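Local structure of sensor protein kinase WalK (Staphylococcus aureus, 4YWZ) at residues Lys24-Ser29 and Asn48-Tyr53; Ile59-Phe64 and Thr74-Asn79; Lys114-Val119 and Lys139-Tyr144. The protein is the sensor histidine kinase of the essential WalKR two-component system, and its extracellular receptor domain, the part described here, probably perceives a signal outside the cell. The protein carries 1 engineered substitution. All coordinates share one frame; numbering follows the deposited sequence.

Contact 1. Residues Lys24-Ser29 and Asn48-Tyr53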
# COMPACT_ATOMS: atom_id res chain seq x y z
N LYS A 24 1.48 15.15 -2.14
CA LYS A 24 2.03 16.20 -3.05
C LYS A 24 0.98 16.54 -4.08
O LYS A 24 0.77 17.68 -4.42
CB LYS A 24 3.31 15.78 -3.71
CG LYS A 24 3.90 16.90 -4.61
CD LYS A 24 3.98 18.28 -3.98
CE LYS A 24 4.85 19.24 -4.84
NZ LYS A 24 5.00 20.48 -4.04
N GLN A 25 0.32 15.55 -4.64
CA GLN A 25 -0.68 15.86 -5.60
C GLN A 25 -1.88 16.56 -5.01
O GLN A 25 -2.47 17.43 -5.64
CB GLN A 25 -1.05 14.51 -6.39
CG GLN A 25 -1.79 14.85 -7.66
CD GLN A 25 -0.92 15.49 -8.67
OE1 GLN A 25 0.23 15.08 -8.84
NE2 GLN A 25 -1.37 16.60 -9.19
N LEU A 26 -2.30 16.24 -3.77
CA LEU A 26 -3.31 16.99 -3.12
C LEU A 26 -2.88 18.48 -2.94
O LEU A 26 -3.71 19.39 -3.14
CB LEU A 26 -3.61 16.39 -1.75
CG LEU A 26 -4.61 17.06 -0.81
CD1 LEU A 26 -5.89 17.34 -1.48
CD2 LEU A 26 -4.81 16.25 0.50
N GLU A 27 -1.64 18.64 -2.55
CA GLU A 27 -1.12 20.02 -2.30
C GLU A 27 -1.18 20.83 -3.60
O GLU A 27 -1.68 22.00 -3.63
CB GLU A 27 0.28 19.96 -1.78
CG GLU A 27 0.91 21.34 -1.46
CD GLU A 27 1.68 22.04 -2.54
OE1 GLU A 27 2.14 21.36 -3.48
OE2 GLU A 27 1.76 23.37 -2.45
N ILE A 28 -0.76 20.19 -4.69
CA ILE A 28 -0.79 20.84 -6.04
C ILE A 28 -2.21 21.15 -6.45
O ILE A 28 -2.56 22.25 -6.98
CB ILE A 28 -0.08 19.95 -7.10
CG1 ILE A 28 1.42 19.89 -6.87
CG2 ILE A 28 -0.49 20.43 -8.52
CD1 ILE A 28 2.12 18.81 -7.67
N SER A 29 -3.14 20.23 -6.18
CA SER A 29 -4.53 20.46 -6.45
C SER A 29 -5.15 21.65 -5.73
O SER A 29 -5.90 22.41 -6.33
CB SER A 29 -5.43 19.16 -6.19
OG SER A 29 -4.84 18.06 -6.93
N ASN A 48 -13.84 18.70 -0.59
CA ASN A 48 -13.97 17.59 -1.49
C ASN A 48 -12.63 16.99 -1.82
O ASN A 48 -12.51 15.76 -1.92
CB ASN A 48 -14.64 18.09 -2.80
CG ASN A 48 -14.64 17.06 -3.88
OD1 ASN A 48 -15.37 16.05 -3.78
ND2 ASN A 48 -13.76 17.24 -4.90
N LEU A 49 -11.58 17.84 -2.01
CA LEU A 49 -10.32 17.26 -2.35
C LEU A 49 -9.85 16.39 -1.17
O LEU A 49 -9.25 15.33 -1.37
CB LEU A 49 -9.31 18.38 -2.67
CG LEU A 49 -9.48 18.93 -4.12
CD1 LEU A 49 -8.71 20.28 -4.08
CD2 LEU A 49 -8.98 18.02 -5.14
N LEU A 50 -9.97 16.94 0.03
CA LEU A 50 -9.50 16.25 1.19
C LEU A 50 -10.16 14.90 1.27
O LEU A 50 -9.51 13.87 1.44
CB LEU A 50 -9.82 16.96 2.46
CG LEU A 50 -8.80 17.88 3.09
CD1 LEU A 50 -7.67 18.52 2.30
CD2 LEU A 50 -9.38 18.73 4.22
N SER A 51 -11.44 14.93 1.11
CA SER A 51 -12.23 13.65 1.19
C SER A 51 -11.92 12.61 0.14
O SER A 51 -11.88 11.39 0.50
CB SER A 51 -13.71 14.03 1.15
OG SER A 51 -14.03 14.58 2.43
N GLU A 52 -11.66 13.02 -1.11
CA GLU A 52 -11.25 12.09 -2.18
C GLU A 52 -9.99 11.40 -1.81
O GLU A 52 -9.83 10.20 -1.97
CB GLU A 52 -11.01 12.83 -3.46
CG GLU A 52 -12.28 13.31 -4.15
CD GLU A 52 -12.01 14.21 -5.35
OE1 GLU A 52 -10.85 14.53 -5.67
OE2 GLU A 52 -13.00 14.53 -6.03
N TYR A 53 -8.99 12.17 -1.35
CA TYR A 53 -7.75 11.62 -0.98
C TYR A 53 -7.78 10.64 0.24
O TYR A 53 -6.96 9.66 0.27
CB TYR A 53 -6.67 12.75 -0.82
CG TYR A 53 -6.15 13.24 -2.16
CD1 TYR A 53 -4.91 12.87 -2.60
CD2 TYR A 53 -6.87 14.08 -2.94
CE1 TYR A 53 -4.42 13.27 -3.85
CE2 TYR A 53 -6.40 14.46 -4.18
CZ TYR A 53 -5.17 14.10 -4.57
OH TYR A 53 -4.69 14.54 -5.79
O HOH W 1 -6.34 15.35 -7.59
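Leu26 of helix 7-37 lies over the ring of Tyr53 from helix 46-54: its CB sits above the centre of one face, 3.8 Å from the ring centroid of Tyr53 and 9° off the ring normal, a CH-pi contact. CG of Leu26 is anti to its backbone N (chi1 176°); beyond it the two methyls have different neighbours. CD1 touches Tyr53 CD2 at 3.7 Å and Leu49 CB at 3.8 Å, while CD2 meets Leu50 CD1 at 4.1 Å. Tyr53, its CG anti to the carbonyl carbon, runs antiparallel alongside Leu26, and its OH ends 3.5 Å from Gln25 CG. Tyr53 OH donates to a water 2.6 Å away. That water donates in turn to Ser29 OG at 3.2 Å, a bridge between two nearly antiparallel helices (164°) that share no direct hydrogen bond here. Beside it, Ser29 CB packs on Leu49 CD2 at 3.9 Å. Ile150 of the second subunit packs against Tyr53. The apolar side of this helix pair rests on the sheet, where Leu26, Leu50 and Tyr53 all touch Ile62 of strand 59-66 and Leu26 also reaches Ile134 of strand 129-138.

Contact 2. Residues Ile59-Phe64 and Thr74-Asn79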
# COMPACT_ATOMS: atom_id res chain seq x y z
N ILE A 59 -4.84 6.02 4.57
CA ILE A 59 -5.00 7.32 5.26
C ILE A 59 -6.12 7.24 6.28
O ILE A 59 -7.28 6.82 5.98
CB ILE A 59 -5.22 8.41 4.23
CG1 ILE A 59 -3.87 8.64 3.53
CG2 ILE A 59 -5.70 9.71 4.96
CD1 ILE A 59 -3.82 9.76 2.55
N GLY A 60 -5.80 7.61 7.53
CA GLY A 60 -6.75 7.72 8.63
C GLY A 60 -7.59 8.99 8.58
O GLY A 60 -8.81 8.96 8.56
N GLU A 61 -6.91 10.12 8.52
CA GLU A 61 -7.55 11.44 8.50
C GLU A 61 -6.64 12.45 7.82
O GLU A 61 -5.44 12.29 7.88
CB GLU A 61 -7.71 11.91 9.90
CG GLU A 61 -8.57 13.18 10.05
CD GLU A 61 -8.75 13.66 11.51
OE1 GLU A 61 -8.21 13.07 12.46
OE2 GLU A 61 -9.36 14.72 11.69
N ILE A 62 -7.24 13.39 7.09
CA ILE A 62 -6.51 14.53 6.56
C ILE A 62 -7.19 15.74 7.18
O ILE A 62 -8.45 15.85 7.19
CB ILE A 62 -6.53 14.61 5.04
CG1 ILE A 62 -6.08 13.29 4.40
CG2 ILE A 62 -5.69 15.82 4.62
CD1 ILE A 62 -6.14 13.28 2.86
N ARG A 63 -6.38 16.76 7.63
CA ARG A 63 -6.91 18.07 8.03
C ARG A 63 -6.20 19.13 7.17
O ARG A 63 -5.05 18.98 6.78
CB ARG A 63 -6.65 18.39 9.45
CG ARG A 63 -7.15 17.30 10.43
CD ARG A 63 -6.80 17.52 11.88
NE ARG A 63 -7.24 16.38 12.69
CZ ARG A 63 -6.74 16.06 13.88
NH1 ARG A 63 -5.86 16.88 14.50
NH2 ARG A 63 -7.16 14.94 14.47
N PHE A 64 -6.92 20.20 6.88
CA PHE A 64 -6.35 21.43 6.33
C PHE A 64 -6.45 22.53 7.39
O PHE A 64 -7.47 22.76 7.99
CB PHE A 64 -7.02 21.86 5.02
CG PHE A 64 -6.44 23.15 4.46
CD1 PHE A 64 -5.25 23.16 3.82
CD2 PHE A 64 -7.09 24.40 4.74
CE1 PHE A 64 -4.64 24.37 3.39
CE2 PHE A 64 -6.46 25.59 4.33
CZ PHE A 64 -5.28 25.54 3.62
N THR A 74 -11.68 18.80 7.99
CA THR A 74 -11.26 17.45 8.28
C THR A 74 -12.06 16.47 7.45
O THR A 74 -13.23 16.72 7.08
CB THR A 74 -11.41 17.06 9.78
OG1 THR A 74 -11.04 15.68 9.95
CG2 THR A 74 -12.83 17.25 10.34
N THR A 75 -11.45 15.32 7.18
CA THR A 75 -12.12 14.19 6.52
C THR A 75 -12.84 13.24 7.48
O THR A 75 -13.63 12.38 6.99
CB THR A 75 -11.16 13.38 5.75
OG1 THR A 75 -10.17 12.79 6.63
CG2 THR A 75 -10.47 14.24 4.73
N LYS A 76 -12.68 13.44 8.77
CA LYS A 76 -13.25 12.58 9.81
C LYS A 76 -14.44 13.24 10.49
O LYS A 76 -14.33 14.22 11.26
CB LYS A 76 -12.15 12.10 10.78
CG LYS A 76 -12.65 11.17 11.85
CD LYS A 76 -11.55 10.41 12.63
CE LYS A 76 -10.53 9.64 11.84
NZ LYS A 76 -10.91 8.38 11.10
N GLN A 77 -15.62 12.73 10.13
CA GLN A 77 -16.90 13.30 10.62
C GLN A 77 -16.96 13.37 12.16
O GLN A 77 -17.43 14.35 12.75
CB GLN A 77 -18.06 12.50 9.99
CG GLN A 77 -19.46 12.89 10.43
CD GLN A 77 -20.27 11.68 10.88
OE1 GLN A 77 -20.18 11.24 12.04
NE2 GLN A 77 -21.06 11.11 9.96
N SER A 78 -16.40 12.38 12.86
CA SER A 78 -16.36 12.35 14.31
C SER A 78 -15.47 13.43 14.93
O SER A 78 -15.54 13.64 16.10
CB SER A 78 -15.93 10.95 14.82
OG SER A 78 -14.57 10.59 14.42
N ASN A 79 -14.66 14.14 14.10
CA ASN A 79 -13.82 15.22 14.54
C ASN A 79 -14.30 16.57 14.04
O ASN A 79 -13.57 17.58 14.12
CB ASN A 79 -12.42 15.01 13.96
CG ASN A 79 -11.59 14.10 14.82
OD1 ASN A 79 -11.95 13.80 15.97
ND2 ASN A 79 -10.51 13.62 14.25
O HOH W 2 -10.87 10.56 7.63
O HOH W 3 -10.57 6.58 8.94
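Glu61 and Thr74 meet through the shortest direct hydrogen bond between the two segments, Thr74 OG1 donating to the anti lone pair of Glu61 OE2 at 2.6 Å. Two more donors converge on the same oxygen from opposite sides of the carboxylate plane. Asn79 ND2 reaches Glu61 OE2 at 3.0 Å, and Arg63 NE reaches Glu61 OE2 at 2.9 Å in a nearly straight bond (178°). Arg63 grips the carboxylate side-on, since its NH2 also donates to Glu61 OE1, 2.9 Å away and met on the syn side. Glu61 presents this group on an extended chain whose CG is anti to the backbone N (chi1 -171°).

Arg63 and Thr74 form an antiparallel non-hydrogen-bonded pair. Next to it, Ile62 N donates to Thr75 OG1 at 3.0 Å (170°), so a side-chain hydroxyl receives a strand N-H, while Thr75 N returns a bond to Ile62 O at 3.0 Å. Lys76 curls back, bent at its last two torsions, and sends a weak bond to Gly60 O, where two waters also donate. In the second shell, Thr74 OG1 accepts from Lys76 N at 3.0 Å, an ST turn that fixes the hydroxyl as the chain leaves the edge strand 71-74. Gly60 and Glu61 together face Glu137 in a classic beta bulge. Gln47 NE2 binds Thr74 O, and Thr75 packs on Leu50 and Ala54 of helix 46-54.

Three donors on OE2 of the buried Glu61, one of them the NE of Arg63, whose NH2 also binds OE1, would favour the charged form of this carboxylate. The network ties the loop after strand 71-74 to the sheet largely through side-chain chemistry where regular strand pairing ends.

Contact 3. Residues Lys114-Val119 and Lys139-Tyr144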
# COMPACT_ATOMS: atom_id res chain seq x y z
N LYS A 114 -3.71 1.93 21.96
CA LYS A 114 -2.69 2.71 21.25
C LYS A 114 -2.07 1.94 20.01
O LYS A 114 -1.58 0.80 20.02
CB LYS A 114 -1.59 3.10 22.25
CG LYS A 114 -2.01 4.14 23.24
CD LYS A 114 -0.80 4.43 24.15
CE LYS A 114 -1.14 5.50 25.18
NZ LYS A 114 -2.00 6.52 24.50
N ASP A 115 -2.17 2.60 18.83
CA ASP A 115 -1.66 2.12 17.61
C ASP A 115 -0.52 3.11 17.14
O ASP A 115 -0.69 4.31 17.31
CB ASP A 115 -2.74 2.26 16.48
CG ASP A 115 -3.92 1.29 16.63
OD1 ASP A 115 -3.64 0.22 17.24
OD2 ASP A 115 -5.09 1.74 16.26
N ARG A 116 0.52 2.58 16.56
CA ARG A 116 1.54 3.42 15.81
C ARG A 116 0.94 4.07 14.57
O ARG A 116 0.33 3.44 13.75
CB ARG A 116 2.74 2.64 15.38
CG ARG A 116 3.79 2.68 16.47
CD ARG A 116 5.04 1.91 16.14
NE ARG A 116 4.68 0.53 16.21
CZ ARG A 116 5.51 -0.47 16.41
NH1 ARG A 116 6.80 -0.27 16.56
NH2 ARG A 116 4.99 -1.70 16.39
N VAL A 117 1.10 5.42 14.46
CA VAL A 117 0.52 6.21 13.38
C VAL A 117 1.59 7.15 12.84
O VAL A 117 2.37 7.67 13.59
CB VAL A 117 -0.66 7.04 13.89
CG1 VAL A 117 -1.11 8.05 12.84
CG2 VAL A 117 -1.83 6.09 14.21
N TRP A 118 1.68 7.31 11.56
CA TRP A 118 2.68 8.14 10.97
C TRP A 118 1.99 9.43 10.62
O TRP A 118 1.03 9.49 9.83
CB TRP A 118 3.32 7.51 9.72
CG TRP A 118 4.49 8.23 9.18
CD1 TRP A 118 5.61 8.53 9.86
CD2 TRP A 118 4.68 8.75 7.84
NE1 TRP A 118 6.52 9.22 9.03
CE2 TRP A 118 5.96 9.37 7.80
CE3 TRP A 118 3.89 8.79 6.71
CZ2 TRP A 118 6.47 9.96 6.64
CZ3 TRP A 118 4.37 9.44 5.57
CH2 TRP A 118 5.65 10.02 5.57
N VAL A 119 2.55 10.55 11.11
CA VAL A 119 1.99 11.88 10.89
C VAL A 119 2.93 12.59 9.91
O VAL A 119 4.17 12.61 10.05
CB VAL A 119 1.98 12.76 12.17
CG1 VAL A 119 1.69 14.25 11.88
CG2 VAL A 119 1.04 12.13 13.20
N LYS A 139 -1.99 5.08 8.36
CA LYS A 139 -2.08 3.80 9.09
C LYS A 139 -0.86 2.93 8.90
O LYS A 139 -0.91 1.74 8.45
CB LYS A 139 -3.34 3.10 8.63
CG LYS A 139 -4.64 3.80 8.91
CD LYS A 139 -5.81 3.04 8.37
CE LYS A 139 -7.07 3.83 8.62
NZ LYS A 139 -8.35 3.18 8.19
N ILE A 140 0.29 3.42 9.31
CA ILE A 140 1.54 2.69 9.19
C ILE A 140 1.57 1.36 10.02
O ILE A 140 2.41 0.50 9.72
CB ILE A 140 2.76 3.56 9.52
CG1 ILE A 140 4.01 3.07 8.84
CG2 ILE A 140 2.93 3.76 11.02
CD1 ILE A 140 5.08 4.10 8.75
N ASN A 141 0.66 1.26 11.00
CA ASN A 141 0.61 0.05 11.83
C ASN A 141 0.21 -1.10 10.98
O ASN A 141 0.57 -2.25 11.33
CB ASN A 141 -0.33 0.14 13.01
CG ASN A 141 0.20 -0.67 14.15
OD1 ASN A 141 1.39 -0.77 14.31
ND2 ASN A 141 -0.69 -1.41 14.78
N ASP A 142 -0.41 -0.88 9.81
CA ASP A 142 -0.68 -2.00 8.96
C ASP A 142 0.60 -2.68 8.47
O ASP A 142 0.57 -3.92 8.28
CB ASP A 142 -1.58 -1.59 7.77
CG ASP A 142 -3.11 -1.30 8.14
OD1 ASP A 142 -3.68 -1.81 9.16
OD2 ASP A 142 -3.72 -0.66 7.23
N VAL A 143 1.73 -1.94 8.24
CA VAL A 143 3.05 -2.46 7.89
C VAL A 143 3.60 -3.30 9.06
O VAL A 143 3.96 -4.45 8.91
CB VAL A 143 4.04 -1.38 7.47
CG1 VAL A 143 5.31 -2.06 7.12
CG2 VAL A 143 3.39 -0.55 6.30
N TYR A 144 3.64 -2.69 10.26
CA TYR A 144 4.12 -3.42 11.44
C TYR A 144 3.34 -4.66 11.72
O TYR A 144 3.94 -5.72 12.04
CB TYR A 144 4.15 -2.44 12.62
CG TYR A 144 5.17 -1.31 12.52
CD1 TYR A 144 6.56 -1.52 12.69
CD2 TYR A 144 4.77 -0.05 12.32
CE1 TYR A 144 7.43 -0.43 12.63
CE2 TYR A 144 5.67 1.04 12.28
CZ TYR A 144 6.96 0.83 12.45
OH TYR A 144 7.79 1.91 12.37
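Arg116 and Asn141 bring their CA atoms within 5.3 Å, and the CA atoms of Val117 and Lys139 lie 5.6 Å apart, where the C-terminal helix 141-149 springs from the sheet. The five-stranded antiparallel sheet with its flanking helices is consistent with the Cache-type sensor family to which the domain belongs. Strand 114-126 pairs with the last strand, 129-138, and segment 139-144 turns from the end of that last strand into the helix. Extended backbone thus faces the first helical turn, and no hydrogen bond crosses between the two segments. Asn141 CB instead presses on Arg116 O at 3.4 Å.

Ile140 fills the inner side of the junction. Its CG2 lies 3.8 Å from the backbone N of Trp118, and its CD1 touches Trp118 CB at 4.0 Å, obliquely beside the indole. The polar end of that indole is held elsewhere, Trp118 NE1 binding Asp103 OD2 on the neighbouring strand 102-109. Ile140 and Val143 also pack on Phe15 of helix 7-37, so the start of the C-terminal helix touches both the sheet and the long N-terminal helix.

On the more exposed side, Arg116 and Tyr144 form a cation-pi stack. The arginine bends at chi3 (-72°), which swings NE out of an otherwise extended course. The guanidinium lies flat on the phenol ring with the planes only 4° apart. Its N-H bonds therefore run roughly alongside the aromatic surface rather than into it. CZ of Arg116 stands over the ring centre of Tyr144, 4.0 Å from the centroid and 11° off the normal. NH2 of Arg116 lies 3.9 Å from Tyr144 CG. NH1 of Arg116 comes to 4.0 Å from Tyr144 CE1.

In the fold
Contacts 1, 2 and 3 follow one another along the chain, each closing before the next opens. Contact 1 pairs two helices on the sheet; contact 2 joins strand 59-66 to the loop after edge strand 71-74; contact 3 joins strand 114-126 to the C-terminal helix. The centres of contacts 1 and 2 lie about 13 Å apart, and the contacts touch: Leu50 packs on both Ile62 and Thr75, Tyr53 on Ile62. Contacts 2 and 3, centres about 16 Å apart, share the sheet and meet where Lys139 packs on Gly60. Contacts 1 and 3, centres about 21 Å apart, are linked by helix 7-37, which forms one side of contact 1 and packs on Ile140 and Val143.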